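PDB 3KHY: propionate kinase from Francisella tularensis subsp. tularensis, which probably transfers phosphate between ATP and acetate or propionate, reversibly and with magnesium, to give the acyl phosphate and ADP. Local coordinates for residues 147-152 and 168-173; 195-200 and 306-311; 205-210 and 217-222; 226-231 and 298-303; 315-320 and 333-338. One frame throughout, in Å; residues are numbered along the deposited sequence. Where two conformers were deposited one is given.

Contact 1. Residues 147-152 and 168-173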
# COMPACT_ATOMS: atom_id res chain seq x y z
N GLN A 147 18.95 -0.80 0.30
CA GLN A 147 19.39 -0.33 1.61
C GLN A 147 19.75 1.16 1.63
O GLN A 147 20.00 1.73 2.68
CB GLN A 147 20.53 -1.20 2.16
CG GLN A 147 20.03 -2.53 2.70
CD GLN A 147 19.10 -2.35 3.90
OE1 GLN A 147 19.51 -1.84 4.94
NE2 GLN A 147 17.84 -2.72 3.73
N THR A 148 19.73 1.81 0.47
CA THR A 148 19.81 3.27 0.45
C THR A 148 18.47 3.99 0.70
O THR A 148 18.43 5.21 0.78
CB THR A 148 20.39 3.77 -0.88
OG1 THR A 148 19.72 3.11 -1.96
CG2 THR A 148 21.88 3.47 -0.96
N MSE A 149 17.37 3.26 0.79
CA MSE A 149 16.11 3.93 1.10
C MSE A 149 16.19 4.60 2.48
O MSE A 149 16.58 3.96 3.45
CB MSE A 149 14.93 2.94 1.15
CG MSE A 149 14.50 2.33 -0.14
SE MSE A 149 12.78 1.45 0.26
CE MSE A 149 13.49 -0.07 1.26
N PRO A 150 15.83 5.89 2.57
CA PRO A 150 15.91 6.51 3.89
C PRO A 150 14.81 5.99 4.82
O PRO A 150 13.81 5.45 4.35
CB PRO A 150 15.68 8.00 3.60
CG PRO A 150 15.01 8.04 2.27
CD PRO A 150 15.54 6.86 1.50
N SER A 151 15.01 6.17 6.12
CA SER A 151 14.10 5.63 7.13
C SER A 151 12.67 6.15 7.04
O SER A 151 11.73 5.39 7.28
CB SER A 151 14.66 5.90 8.53
OG SER A 151 15.85 5.16 8.71
N TYR A 152 12.49 7.43 6.73
CA TYR A 152 11.13 7.96 6.62
C TYR A 152 10.37 7.34 5.44
O TYR A 152 9.15 7.48 5.33
CB TYR A 152 11.11 9.50 6.53
CG TYR A 152 11.54 10.08 5.21
CD1 TYR A 152 10.61 10.43 4.23
CD2 TYR A 152 12.89 10.32 4.93
CE1 TYR A 152 11.00 10.97 3.01
CE2 TYR A 152 13.29 10.86 3.73
CZ TYR A 152 12.35 11.18 2.77
OH TYR A 152 12.77 11.72 1.57
N ILE A 168 11.13 -5.06 11.61
CA ILE A 168 10.02 -5.00 10.68
C ILE A 168 10.02 -3.65 9.99
O ILE A 168 9.82 -2.61 10.63
CB ILE A 168 8.67 -5.24 11.37
CG1 ILE A 168 8.67 -6.62 12.05
CG2 ILE A 168 7.52 -5.12 10.38
CD1 ILE A 168 7.48 -6.85 12.96
N ARG A 169 10.25 -3.67 8.68
CA ARG A 169 10.31 -2.47 7.83
C ARG A 169 10.27 -2.94 6.38
O ARG A 169 10.32 -4.14 6.11
CB ARG A 169 11.62 -1.70 8.06
CG ARG A 169 12.84 -2.53 7.67
CD ARG A 169 14.18 -2.02 8.20
NE ARG A 169 14.63 -0.77 7.59
CZ ARG A 169 14.79 0.37 8.25
NH1 ARG A 169 14.52 0.42 9.55
NH2 ARG A 169 15.22 1.48 7.62
N LYS A 170 10.17 -2.00 5.45
CA LYS A 170 10.27 -2.33 4.05
C LYS A 170 11.72 -2.63 3.68
O LYS A 170 12.61 -1.83 3.97
CB LYS A 170 9.76 -1.16 3.21
CG LYS A 170 9.97 -1.36 1.70
CD LYS A 170 9.41 -0.18 0.92
CE LYS A 170 7.91 -0.37 0.75
NZ LYS A 170 7.33 0.58 -0.20
N TYR A 171 11.96 -3.79 3.07
CA TYR A 171 13.27 -4.13 2.49
C TYR A 171 13.24 -4.15 0.97
O TYR A 171 14.26 -3.89 0.32
CB TYR A 171 13.75 -5.50 2.98
CG TYR A 171 14.03 -5.53 4.46
CD1 TYR A 171 15.22 -5.06 4.97
CD2 TYR A 171 13.07 -6.00 5.35
CE1 TYR A 171 15.47 -5.05 6.34
CE2 TYR A 171 13.32 -6.00 6.71
CZ TYR A 171 14.52 -5.53 7.20
OH TYR A 171 14.76 -5.53 8.57
N GLY A 172 12.10 -4.49 0.39
CA GLY A 172 12.01 -4.65 -1.06
C GLY A 172 12.72 -5.91 -1.52
O GLY A 172 13.24 -6.67 -0.69
N ALA A 173 12.72 -6.16 -2.83
CA ALA A 173 13.49 -7.26 -3.41
C ALA A 173 13.71 -7.00 -4.90
O ALA A 173 13.56 -5.86 -5.35
CB ALA A 173 12.81 -8.62 -3.15
O HOH W 1 16.61 -3.64 1.74
O HOH W 2 15.05 -1.21 4.64
O HOH W 3 16.60 1.43 4.48
O HOH W 4 15.31 3.02 10.16

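Contact 2. Residues 195-200 and 306-311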
# COMPACT_ATOMS: atom_id res chain seq x y z
N ASN A 195 18.53 8.40 -13.51
CA ASN A 195 17.38 8.84 -12.74
C ASN A 195 16.17 8.20 -13.39
O ASN A 195 15.58 8.76 -14.32
CB ASN A 195 17.26 10.36 -12.74
CG ASN A 195 18.42 11.03 -12.03
OD1 ASN A 195 18.66 10.80 -10.85
ND2 ASN A 195 19.16 11.85 -12.77
N VAL A 196 15.84 7.01 -12.93
CA VAL A 196 14.87 6.19 -13.65
C VAL A 196 13.91 5.51 -12.71
O VAL A 196 14.19 5.32 -11.52
CB VAL A 196 15.56 5.13 -14.54
CG1 VAL A 196 16.29 5.78 -15.71
CG2 VAL A 196 16.51 4.23 -13.73
N ILE A 197 12.75 5.17 -13.24
CA ILE A 197 11.82 4.29 -12.57
C ILE A 197 11.89 2.97 -13.31
O ILE A 197 11.73 2.94 -14.53
CB ILE A 197 10.40 4.85 -12.64
CG1 ILE A 197 10.32 6.16 -11.85
CG2 ILE A 197 9.38 3.81 -12.11
CD1 ILE A 197 9.05 6.98 -12.11
N VAL A 198 12.18 1.90 -12.59
CA VAL A 198 12.35 0.58 -13.20
C VAL A 198 11.19 -0.32 -12.78
O VAL A 198 10.97 -0.56 -11.59
CB VAL A 198 13.69 -0.07 -12.81
CG1 VAL A 198 13.83 -1.48 -13.44
CG2 VAL A 198 14.88 0.82 -13.23
N ALA A 199 10.44 -0.80 -13.77
CA ALA A 199 9.37 -1.75 -13.54
C ALA A 199 9.83 -3.13 -13.97
O ALA A 199 9.93 -3.42 -15.15
CB ALA A 199 8.12 -1.34 -14.31
N HIS A 200 10.16 -3.97 -13.00
CA HIS A 200 10.55 -5.35 -13.25
C HIS A 200 9.27 -6.18 -13.19
O HIS A 200 8.75 -6.42 -12.11
CB HIS A 200 11.52 -5.82 -12.17
CG HIS A 200 11.95 -7.25 -12.33
ND1 HIS A 200 13.24 -7.61 -12.64
CD2 HIS A 200 11.24 -8.41 -12.25
CE1 HIS A 200 13.32 -8.93 -12.73
NE2 HIS A 200 12.12 -9.43 -12.49
N SER A 306 3.20 7.69 -8.49
CA SER A 306 3.57 8.03 -7.12
C SER A 306 5.06 8.32 -7.02
O SER A 306 5.49 9.14 -6.22
CB SER A 306 3.18 6.93 -6.13
OG SER A 306 4.20 5.96 -5.99
N TYR A 307 5.85 7.63 -7.84
CA TYR A 307 7.31 7.84 -7.84
C TYR A 307 7.77 9.10 -8.58
O TYR A 307 8.94 9.49 -8.47
CB TYR A 307 8.03 6.61 -8.42
CG TYR A 307 7.97 5.38 -7.51
CD1 TYR A 307 7.33 5.43 -6.27
CD2 TYR A 307 8.55 4.18 -7.91
CE1 TYR A 307 7.28 4.28 -5.44
CE2 TYR A 307 8.50 3.05 -7.10
CZ TYR A 307 7.87 3.10 -5.88
OH TYR A 307 7.85 1.96 -5.10
N MSE A 308 6.88 9.73 -9.33
CA MSE A 308 7.25 10.99 -9.99
C MSE A 308 7.71 12.05 -8.98
O MSE A 308 8.48 12.94 -9.33
CB MSE A 308 6.08 11.52 -10.83
CG MSE A 308 5.65 10.59 -11.95
SE MSE A 308 7.13 10.24 -13.22
CE MSE A 308 7.05 11.94 -14.21
N ILE A 309 7.28 11.95 -7.72
CA ILE A 309 7.71 12.93 -6.71
C ILE A 309 9.22 13.03 -6.55
O ILE A 309 9.73 14.07 -6.13
CB ILE A 309 7.15 12.66 -5.30
CG1 ILE A 309 7.63 11.31 -4.78
CG2 ILE A 309 5.64 12.78 -5.28
CD1 ILE A 309 7.37 11.12 -3.29
N TYR A 310 9.94 11.95 -6.85
CA TYR A 310 11.39 11.92 -6.60
C TYR A 310 12.25 12.59 -7.67
O TYR A 310 13.47 12.67 -7.52
CB TYR A 310 11.90 10.49 -6.41
CG TYR A 310 11.22 9.75 -5.29
CD1 TYR A 310 11.38 10.16 -3.96
CD2 TYR A 310 10.40 8.65 -5.55
CE1 TYR A 310 10.75 9.50 -2.93
CE2 TYR A 310 9.76 7.98 -4.51
CZ TYR A 310 9.94 8.41 -3.20
OH TYR A 310 9.31 7.75 -2.17
N PHE A 311 11.63 13.07 -8.74
CA PHE A 311 12.42 13.48 -9.89
C PHE A 311 12.19 14.92 -10.33
O PHE A 311 11.07 15.29 -10.69
CB PHE A 311 12.14 12.54 -11.08
CG PHE A 311 12.46 11.10 -10.79
CD1 PHE A 311 13.76 10.62 -10.94
CD2 PHE A 311 11.47 10.23 -10.37
CE1 PHE A 311 14.07 9.29 -10.66
CE2 PHE A 311 11.77 8.89 -10.11
CZ PHE A 311 13.07 8.43 -10.25

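Contact 3. Residues 205-210 and 217-222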
# COMPACT_ATOMS: atom_id res chain seq x y z
N CYS A 205 6.72 -9.23 -9.48
CA CYS A 205 6.73 -7.88 -10.06
C CYS A 205 7.04 -6.86 -8.99
O CYS A 205 6.45 -6.88 -7.92
CB CYS A 205 5.35 -7.54 -10.68
SG CYS A 205 4.86 -8.60 -12.07
N SER A 206 7.97 -5.96 -9.29
CA SER A 206 8.25 -4.85 -8.38
C SER A 206 8.71 -3.63 -9.17
O SER A 206 9.17 -3.74 -10.31
CB SER A 206 9.32 -5.24 -7.36
OG SER A 206 10.58 -5.26 -7.99
N ILE A 207 8.57 -2.46 -8.56
CA ILE A 207 8.95 -1.23 -9.23
C ILE A 207 9.80 -0.37 -8.28
O ILE A 207 9.57 -0.35 -7.07
CB ILE A 207 7.69 -0.49 -9.73
CG1 ILE A 207 8.07 0.79 -10.47
CG2 ILE A 207 6.71 -0.20 -8.57
CD1 ILE A 207 6.88 1.38 -11.21
N THR A 208 10.81 0.29 -8.83
CA THR A 208 11.77 0.98 -7.98
C THR A 208 12.05 2.37 -8.51
O THR A 208 12.17 2.56 -9.73
CB THR A 208 13.08 0.19 -7.91
OG1 THR A 208 12.83 -1.07 -7.28
CG2 THR A 208 14.15 0.96 -7.12
N ALA A 209 12.14 3.34 -7.60
CA ALA A 209 12.57 4.68 -7.96
C ALA A 209 14.07 4.80 -7.70
O ALA A 209 14.53 4.69 -6.56
CB ALA A 209 11.80 5.73 -7.13
N VAL A 210 14.82 5.03 -8.77
CA VAL A 210 16.28 5.13 -8.70
C VAL A 210 16.72 6.57 -8.98
O VAL A 210 16.47 7.12 -10.05
CB VAL A 210 16.92 4.17 -9.71
CG1 VAL A 210 18.45 4.37 -9.74
CG2 VAL A 210 16.57 2.72 -9.36
N ASP A 217 13.05 4.28 -3.22
CA ASP A 217 11.74 3.72 -2.83
C ASP A 217 11.50 2.51 -3.72
O ASP A 217 12.02 2.43 -4.82
CB ASP A 217 10.65 4.78 -3.02
CG ASP A 217 9.38 4.50 -2.19
OD1 ASP A 217 9.22 3.41 -1.59
OD2 ASP A 217 8.50 5.39 -2.18
N THR A 218 10.73 1.55 -3.22
CA THR A 218 10.45 0.35 -3.99
C THR A 218 9.17 -0.28 -3.47
O THR A 218 8.75 -0.01 -2.33
CB THR A 218 11.63 -0.63 -3.92
OG1 THR A 218 11.44 -1.67 -4.87
CG2 THR A 218 11.74 -1.23 -2.51
N SER A 219 8.57 -1.14 -4.29
CA SER A 219 7.19 -1.58 -4.05
C SER A 219 7.02 -2.82 -3.16
O SER A 219 6.00 -2.96 -2.48
CB SER A 219 6.44 -1.75 -5.37
OG SER A 219 6.97 -2.83 -6.11
N MSE A 220 8.00 -3.73 -3.16
CA MSE A 220 7.91 -4.89 -2.25
C MSE A 220 8.18 -4.46 -0.81
O MSE A 220 8.62 -3.35 -0.58
CB MSE A 220 8.85 -6.02 -2.68
CG MSE A 220 8.31 -6.79 -3.89
SE MSE A 220 9.66 -7.90 -4.72
CE MSE A 220 8.48 -9.02 -5.83
N GLY A 221 7.89 -5.31 0.17
CA GLY A 221 7.90 -4.82 1.55
C GLY A 221 8.90 -5.55 2.41
O GLY A 221 10.09 -5.64 2.08
N LEU A 222 8.42 -6.07 3.53
CA LEU A 222 9.20 -6.97 4.37
C LEU A 222 9.65 -8.16 3.55
O LEU A 222 10.81 -8.57 3.61
CB LEU A 222 8.35 -7.44 5.56
CG LEU A 222 8.97 -8.35 6.62
CD1 LEU A 222 9.94 -7.56 7.47
CD2 LEU A 222 7.86 -8.93 7.49
O HOH W 5 5.91 -5.23 -5.80

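Contact 4. Residues 226-231 and 298-303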
# COMPACT_ATOMS: atom_id res chain seq x y z
N ASP A 226 4.50 -8.00 -1.18
CA ASP A 226 3.81 -6.70 -1.23
C ASP A 226 3.98 -5.96 -2.56
O ASP A 226 4.91 -6.22 -3.34
CB ASP A 226 4.32 -5.80 -0.11
CG ASP A 226 3.30 -4.75 0.32
OD1 ASP A 226 2.12 -4.79 -0.14
OD2 ASP A 226 3.67 -3.88 1.13
N GLY A 227 3.09 -5.00 -2.79
CA GLY A 227 3.23 -4.07 -3.90
C GLY A 227 2.37 -4.37 -5.12
O GLY A 227 1.13 -4.37 -5.05
N LEU A 228 3.04 -4.60 -6.24
CA LEU A 228 2.38 -4.83 -7.53
C LEU A 228 1.60 -6.15 -7.59
O LEU A 228 1.91 -7.09 -6.85
CB LEU A 228 3.43 -4.82 -8.67
CG LEU A 228 4.18 -3.50 -8.89
CD1 LEU A 228 5.12 -3.60 -10.12
CD2 LEU A 228 3.19 -2.34 -9.05
N VAL A 229 0.60 -6.20 -8.47
CA VAL A 229 -0.08 -7.46 -8.79
C VAL A 229 0.93 -8.41 -9.45
O VAL A 229 1.75 -7.98 -10.27
CB VAL A 229 -1.28 -7.24 -9.75
CG1 VAL A 229 -1.92 -8.58 -10.16
CG2 VAL A 229 -2.31 -6.32 -9.09
N MSE A 230 0.91 -9.69 -9.08
CA MSE A 230 1.84 -10.66 -9.66
C MSE A 230 1.11 -11.92 -10.15
O MSE A 230 -0.12 -11.97 -10.14
CB MSE A 230 2.94 -11.01 -8.65
CG MSE A 230 3.37 -9.82 -7.80
SE MSE A 230 4.94 -10.17 -6.66
CE MSE A 230 4.77 -8.62 -5.48
N GLY A 231 1.85 -12.93 -10.58
CA GLY A 231 1.24 -14.15 -11.09
C GLY A 231 0.31 -14.82 -10.09
O GLY A 231 -0.84 -15.14 -10.40
N HIS A 298 -3.13 -0.96 -14.06
CA HIS A 298 -3.44 0.26 -13.31
C HIS A 298 -2.58 0.38 -12.06
O HIS A 298 -2.13 1.47 -11.69
CB HIS A 298 -4.91 0.27 -12.91
CG HIS A 298 -5.32 1.51 -12.20
ND1 HIS A 298 -5.44 2.73 -12.83
CD2 HIS A 298 -5.62 1.73 -10.90
CE1 HIS A 298 -5.80 3.65 -11.95
NE2 HIS A 298 -5.92 3.07 -10.77
N ARG A 299 -2.33 -0.75 -11.40
CA ARG A 299 -1.49 -0.68 -10.21
C ARG A 299 -0.06 -0.27 -10.57
O ARG A 299 0.53 0.58 -9.88
CB ARG A 299 -1.49 -1.99 -9.41
CG ARG A 299 -0.73 -1.81 -8.09
CD ARG A 299 -0.90 -2.94 -7.12
NE ARG A 299 -2.29 -3.31 -6.85
CZ ARG A 299 -2.62 -4.42 -6.20
NH1 ARG A 299 -1.64 -5.22 -5.77
NH2 ARG A 299 -3.89 -4.74 -5.99
N VAL A 300 0.48 -0.81 -11.66
CA VAL A 300 1.81 -0.36 -12.09
C VAL A 300 1.79 1.14 -12.38
O VAL A 300 2.69 1.88 -11.97
CB VAL A 300 2.31 -1.09 -13.37
CG1 VAL A 300 3.66 -0.49 -13.85
CG2 VAL A 300 2.43 -2.60 -13.12
N ALA A 301 0.78 1.60 -13.12
CA ALA A 301 0.67 3.02 -13.43
C ALA A 301 0.57 3.88 -12.17
O ALA A 301 1.18 4.95 -12.11
CB ALA A 301 -0.51 3.29 -14.36
N LYS A 302 -0.19 3.44 -11.16
CA LYS A 302 -0.28 4.18 -9.90
C LYS A 302 1.07 4.33 -9.18
O LYS A 302 1.35 5.39 -8.62
CB LYS A 302 -1.34 3.57 -8.96
CG LYS A 302 -2.75 4.05 -9.29
CD LYS A 302 -3.80 3.42 -8.40
CE LYS A 302 -3.68 3.92 -6.97
NZ LYS A 302 -4.75 3.27 -6.16
N PHE A 303 1.87 3.27 -9.18
CA PHE A 303 3.20 3.33 -8.57
C PHE A 303 4.12 4.26 -9.37
O PHE A 303 4.86 5.04 -8.79
CB PHE A 303 3.83 1.93 -8.44
CG PHE A 303 3.51 1.24 -7.13
CD1 PHE A 303 4.36 1.37 -6.04
CD2 PHE A 303 2.36 0.49 -6.99
CE1 PHE A 303 4.06 0.75 -4.83
CE2 PHE A 303 2.06 -0.14 -5.80
CZ PHE A 303 2.92 -0.01 -4.71

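Contact 5. Residues 315-320 and 333-338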
# COMPACT_ATOMS: atom_id res chain seq x y z
N ASP A 315 14.67 10.59 -16.24
CA ASP A 315 15.40 10.19 -17.45
C ASP A 315 14.59 9.21 -18.28
O ASP A 315 14.48 9.36 -19.51
CB ASP A 315 16.74 9.54 -17.11
CG ASP A 315 17.76 10.52 -16.54
OD1 ASP A 315 17.65 11.74 -16.83
OD2 ASP A 315 18.66 10.06 -15.81
N ALA A 316 14.03 8.20 -17.62
CA ALA A 316 13.21 7.20 -18.31
C ALA A 316 12.38 6.38 -17.34
O ALA A 316 12.74 6.21 -16.17
CB ALA A 316 14.08 6.27 -19.13
N LEU A 317 11.26 5.87 -17.84
CA LEU A 317 10.57 4.75 -17.22
C LEU A 317 11.11 3.51 -17.94
O LEU A 317 11.14 3.50 -19.17
CB LEU A 317 9.07 4.86 -17.44
CG LEU A 317 8.23 3.62 -17.09
CD1 LEU A 317 8.39 3.25 -15.61
CD2 LEU A 317 6.77 3.88 -17.43
N VAL A 318 11.56 2.50 -17.19
CA VAL A 318 12.18 1.31 -17.81
C VAL A 318 11.42 0.03 -17.49
O VAL A 318 11.20 -0.26 -16.31
CB VAL A 318 13.64 1.13 -17.34
CG1 VAL A 318 14.29 -0.03 -18.08
CG2 VAL A 318 14.44 2.43 -17.54
N PHE A 319 11.00 -0.71 -18.52
CA PHE A 319 10.36 -2.01 -18.35
C PHE A 319 11.42 -3.11 -18.45
O PHE A 319 12.29 -3.05 -19.32
CB PHE A 319 9.31 -2.28 -19.44
CG PHE A 319 8.08 -1.42 -19.35
CD1 PHE A 319 7.09 -1.71 -18.42
CD2 PHE A 319 7.89 -0.34 -20.21
CE1 PHE A 319 5.94 -0.94 -18.34
CE2 PHE A 319 6.74 0.44 -20.14
CZ PHE A 319 5.76 0.14 -19.20
N THR A 320 11.32 -4.11 -17.59
CA THR A 320 12.24 -5.23 -17.65
C THR A 320 11.54 -6.46 -17.06
O THR A 320 10.38 -6.37 -16.65
CB THR A 320 13.56 -4.92 -16.91
OG1 THR A 320 14.54 -5.92 -17.23
CG2 THR A 320 13.34 -4.88 -15.38
N ASN A 333 -0.75 -0.99 -22.44
CA ASN A 333 -1.86 -0.76 -21.53
C ASN A 333 -1.39 0.13 -20.39
O ASN A 333 -2.04 1.11 -20.04
CB ASN A 333 -2.39 -2.10 -21.01
CG ASN A 333 -3.67 -1.93 -20.20
OD1 ASN A 333 -3.74 -1.11 -19.29
ND2 ASN A 333 -4.68 -2.73 -20.53
N ILE A 334 -0.24 -0.19 -19.81
CA ILE A 334 0.30 0.62 -18.72
C ILE A 334 0.54 2.08 -19.15
O ILE A 334 0.18 3.01 -18.44
CB ILE A 334 1.58 -0.00 -18.16
CG1 ILE A 334 1.22 -1.32 -17.45
CG2 ILE A 334 2.27 0.95 -17.20
CD1 ILE A 334 2.43 -2.18 -17.11
N ILE A 335 1.15 2.28 -20.31
CA ILE A 335 1.44 3.64 -20.77
C ILE A 335 0.15 4.39 -21.09
O ILE A 335 0.02 5.60 -20.84
CB ILE A 335 2.40 3.60 -21.98
CG1 ILE A 335 3.75 3.01 -21.56
CG2 ILE A 335 2.57 5.00 -22.60
CD1 ILE A 335 4.40 3.73 -20.38
N SER A 336 -0.82 3.67 -21.64
CA SER A 336 -2.15 4.23 -21.86
C SER A 336 -2.69 4.87 -20.58
O SER A 336 -3.25 5.98 -20.60
CB SER A 336 -3.10 3.13 -22.32
OG SER A 336 -4.37 3.67 -22.63
N LYS A 337 -2.50 4.19 -19.46
CA LYS A 337 -3.03 4.69 -18.19
C LYS A 337 -2.22 5.87 -17.64
O LYS A 337 -2.64 6.53 -16.70
CB LYS A 337 -3.15 3.55 -17.18
CG LYS A 337 -4.29 2.59 -17.55
CD LYS A 337 -4.36 1.36 -16.67
CE LYS A 337 -5.70 0.63 -16.85
NZ LYS A 337 -6.02 0.31 -18.29
N LEU A 338 -1.05 6.11 -18.22
CA LEU A 338 -0.17 7.18 -17.79
C LEU A 338 -0.26 8.40 -18.73
O LEU A 338 0.57 9.30 -18.66
CB LEU A 338 1.28 6.69 -17.71
CG LEU A 338 1.55 5.76 -16.52
CD1 LEU A 338 2.84 4.96 -16.73
CD2 LEU A 338 1.60 6.53 -15.20

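Contact 1. Residues 147-152 and 168-173
Gln147, Met149 and Ser151 face Arg169, Lys170 and Tyr171 in a water-bridged contact between the chain leading into helix 151-154 and the loop that joins helices 160-164 and 175-188. No direct hydrogen bond crosses it; the polar traffic runs through four waters, and selenomethionine 149 supplies the closest direct approach. Its CE lies 3.3 Å from Lys170 O, and its SE is 3.8 Å from Lys170 CD, the two side chains crossing at about a right angle. Gln147 runs beside Tyr171, pointing the same way, with amide and ring planes 25° apart and NE2 3.7 Å from CD1 at the ring edge. From there NE2 donates to water 1, which donates to Tyr171 O at 2.8 Å. Within this acetokinase-family fold of the actin-ATPase clan, the loop leads toward His174, a predicted transition-state stabiliser, and the Tyr171 side chain is about 9 Å from that of Asp142, the predicted proton donor/acceptor. The Tyr171 hydroxyl is held by Asn167 O. Arg169 is placed by a chi1 of 63°, with CG between the backbone N and the carbonyl carbon; Arg169 CG itself sits 3.4 Å above one face of the Tyr171 ring, offset toward the rim. The Arg169 guanidinium has waters 2, 3 and 4 in plane at its edge. Water 2 accepts from NE at 3.0 Å and donates to Lys170 O, while water 4 accepts from NH1 at 2.8 Å and also binds Ser151 OG. Lys170 NZ turns to Thr218 O, tying the loop to the neighbouring hairpin.

Contact 2. Residues 195-200 and 306-311
Ile197 and Phe311 carry this apolar contact, which packs an inner strand of the RNase H-like five-stranded sheet, 196-201, against segment 306-311, which follows on from the long helix 287-307. Ile197 CG1 comes to 3.5 Å from Phe311 CE2, the two side chains crossing obliquely. With CG1 anti to the carbonyl carbon (chi1 -65°), the isoleucine extends its longer branch into the 306-311 side, where CD1 touches Tyr307 CB at 3.8 Å, the selenium of selenomethionine 308 at 3.9 Å and Phe311 CE2 at 3.9 Å. One methyl group is thus gripped by three residues. The other branch, CG2, lies at the edge of the Tyr307 ring, near its plane. Phe311 spreads toward the start of the strand and Asn195 before it: CZ is 3.5 Å from Val196 O, CE1 is 3.6 Å from Asn195 C, and CD1 meets Asn195 CB. No hydrogen bond joins the two segments; the ring rests on backbone as well as side-chain atoms.

Further bonds anchor the residues on both sides. Asn195 is held through OD1 to Asp212 N, and Ile197 pairs by backbone bonds with Ala316 and Val318 of the next strand. On the 306-311 side, Ile309 O accepts from Asn340 of the second subunit, which brings the contact close to the dimer interface. Tyr310 CB sits 3.9 Å above one face of the Phe311 ring, offset toward the rim.

Contact 3. Residues 205-210 and 217-222
Ala209 N meets the flat carbonyl group of Asp217 30° out of its plane, with a C=O...N angle of 149°; the bond, 2.9 Å from N to O, is nearly straight at hydrogen (162°). It marks an antiparallel hydrogen-bonded pair, and the side chains alternate: Ala209 and Asp217 lie on one face, Thr208 and Thr218 on the other. The two threonines form the adjacent non-hydrogen-bonded pair, lying side by side, their OG1 atoms hydrogen-bonded at 2.8 Å. Beyond this pair strand 214-218 ends. Ser219 OG takes the place of a backbone acceptor for Ile207 N, at 2.9 Å, while Ser219 N still makes a weak bond to Ile207 O at 3.1 Å. Water 5 donates to Cys205 O and accepts from the same hydroxyl, extending the link. Selenomethionine 220 then lays its SE 3.8 Å from Ser206 CB.

This beta hairpin, 205-211 with 214-218, edges the five-stranded sheet. Ser206 OG bonds to His178 of helix 175-188 and to His174, a predicted transition-state stabiliser, consistent with holding that imidazole in place. On the opposite face Ile207 packs on helix 287-307, and Asp217 OD2 bonds to Tyr310 and bridges to Lys302 of the second subunit.

Contact 4. Residues 226-231 and 298-303
Arg299 reaches from helix 287-307 to Gly227, Leu228 and Val229 of the loop that follows the hairpin. Its CB points toward the loop, and CG, anti to the backbone N (chi1 -173°), passes 4.1 Å from Leu228 CD2. CD is 3.2 Å from Gly227 O and 3.8 Å from Leu228 CA. NE, CZ and NH2 lie under Val229, whose CG2 stands 3.4 Å above one face of the guanidinium, over its centre; the side chains cross at about a right angle. At the tip NH1 donates to Gly227 O (3.0 Å, N-H...O angle 145°). The nitrogen lies in the carbonyl plane, though the oxygen is tilted 22° from the guanidinium plane. NH1 also bonds Ser234 O, so it clasps two carbonyls of the loop.

A second, apolar grip comes from Leu228, whose CD2 is 3.6 Å from Phe303 CD2 and 3.9 Å from Val300 CA. One turn of helix pins the loop by hydrogen bonding and by apolar packing. Leu228 also packs on Leu201, a predicted ATP-site residue, and on strand 205-211. The helix lies against this loop, the five-stranded sheet and helix 328-337, while His298 pairs with Tyr310 of the second subunit.

Contact 5. Residues 315-320 and 333-338
Phe319, Ile335 and Leu317 bear most of this hydrophobic contact, in which helix 328-337 covers a face of strand 316-320. The two belong to a beta-alpha-beta crossover: the chain leaves this strand, passes through a helical connection that includes 328-337 and returns in strand 365-367, parallel to the first and next to it in the five-stranded sheet. The axes of strand 316-320 and helix residues 333-337 approach to 12.0 Å and run nearly antiparallel, at 156°, a separation bridged by side chains with no hydrogen bond between the segments.

Phe319 gives the largest share. Its CE1 lies 3.9 Å from Ile334 CD1, the side chains sliding past one another in opposite directions, while CZ is 4.0 Å from Ile335 CD1, which sits at the ring edge near its plane. The ring also lies close to Gly324 of the following helix 321-326, predicted to bind ATP. In Ile335 a chi2 of -56° turns CD1 between the two strand side chains, reaching Leu317 CD2 at 3.8 Å as well as the ring.

Leu317 and Phe319 alternate along the strand and so present the same face. Outside the contact, Ile334 also packs on Leu201 and Ser297, and Leu317 on Ile197 and Val304. Just past the helix the leucine tips meet, Leu317 CD2 standing 4.1 Å from Leu338 CD1.

Contacts 2, 3 and 5 belong to one five-stranded sheet: strand 196-201 of contact 2 lies between strand 205-211 of contact 3 and strand 316-320 of contact 5, and the centre of contact 2 is about 10 Å from each of theirs. Helix 287-307 serves both contact 2 and contact 4, and contact 4 touches contacts 3 and 5. Contact 1 comes first in the chain and meets contact 3, about 9 Å away between centres; contacts 3 and 4 then follow within the interval spanned by contact 2. Contact 5 comes last, about 24 Å from contact 1. Contacts 1 to 4 also touch the second subunit, which places the dimer interface close to the predicted catalytic region.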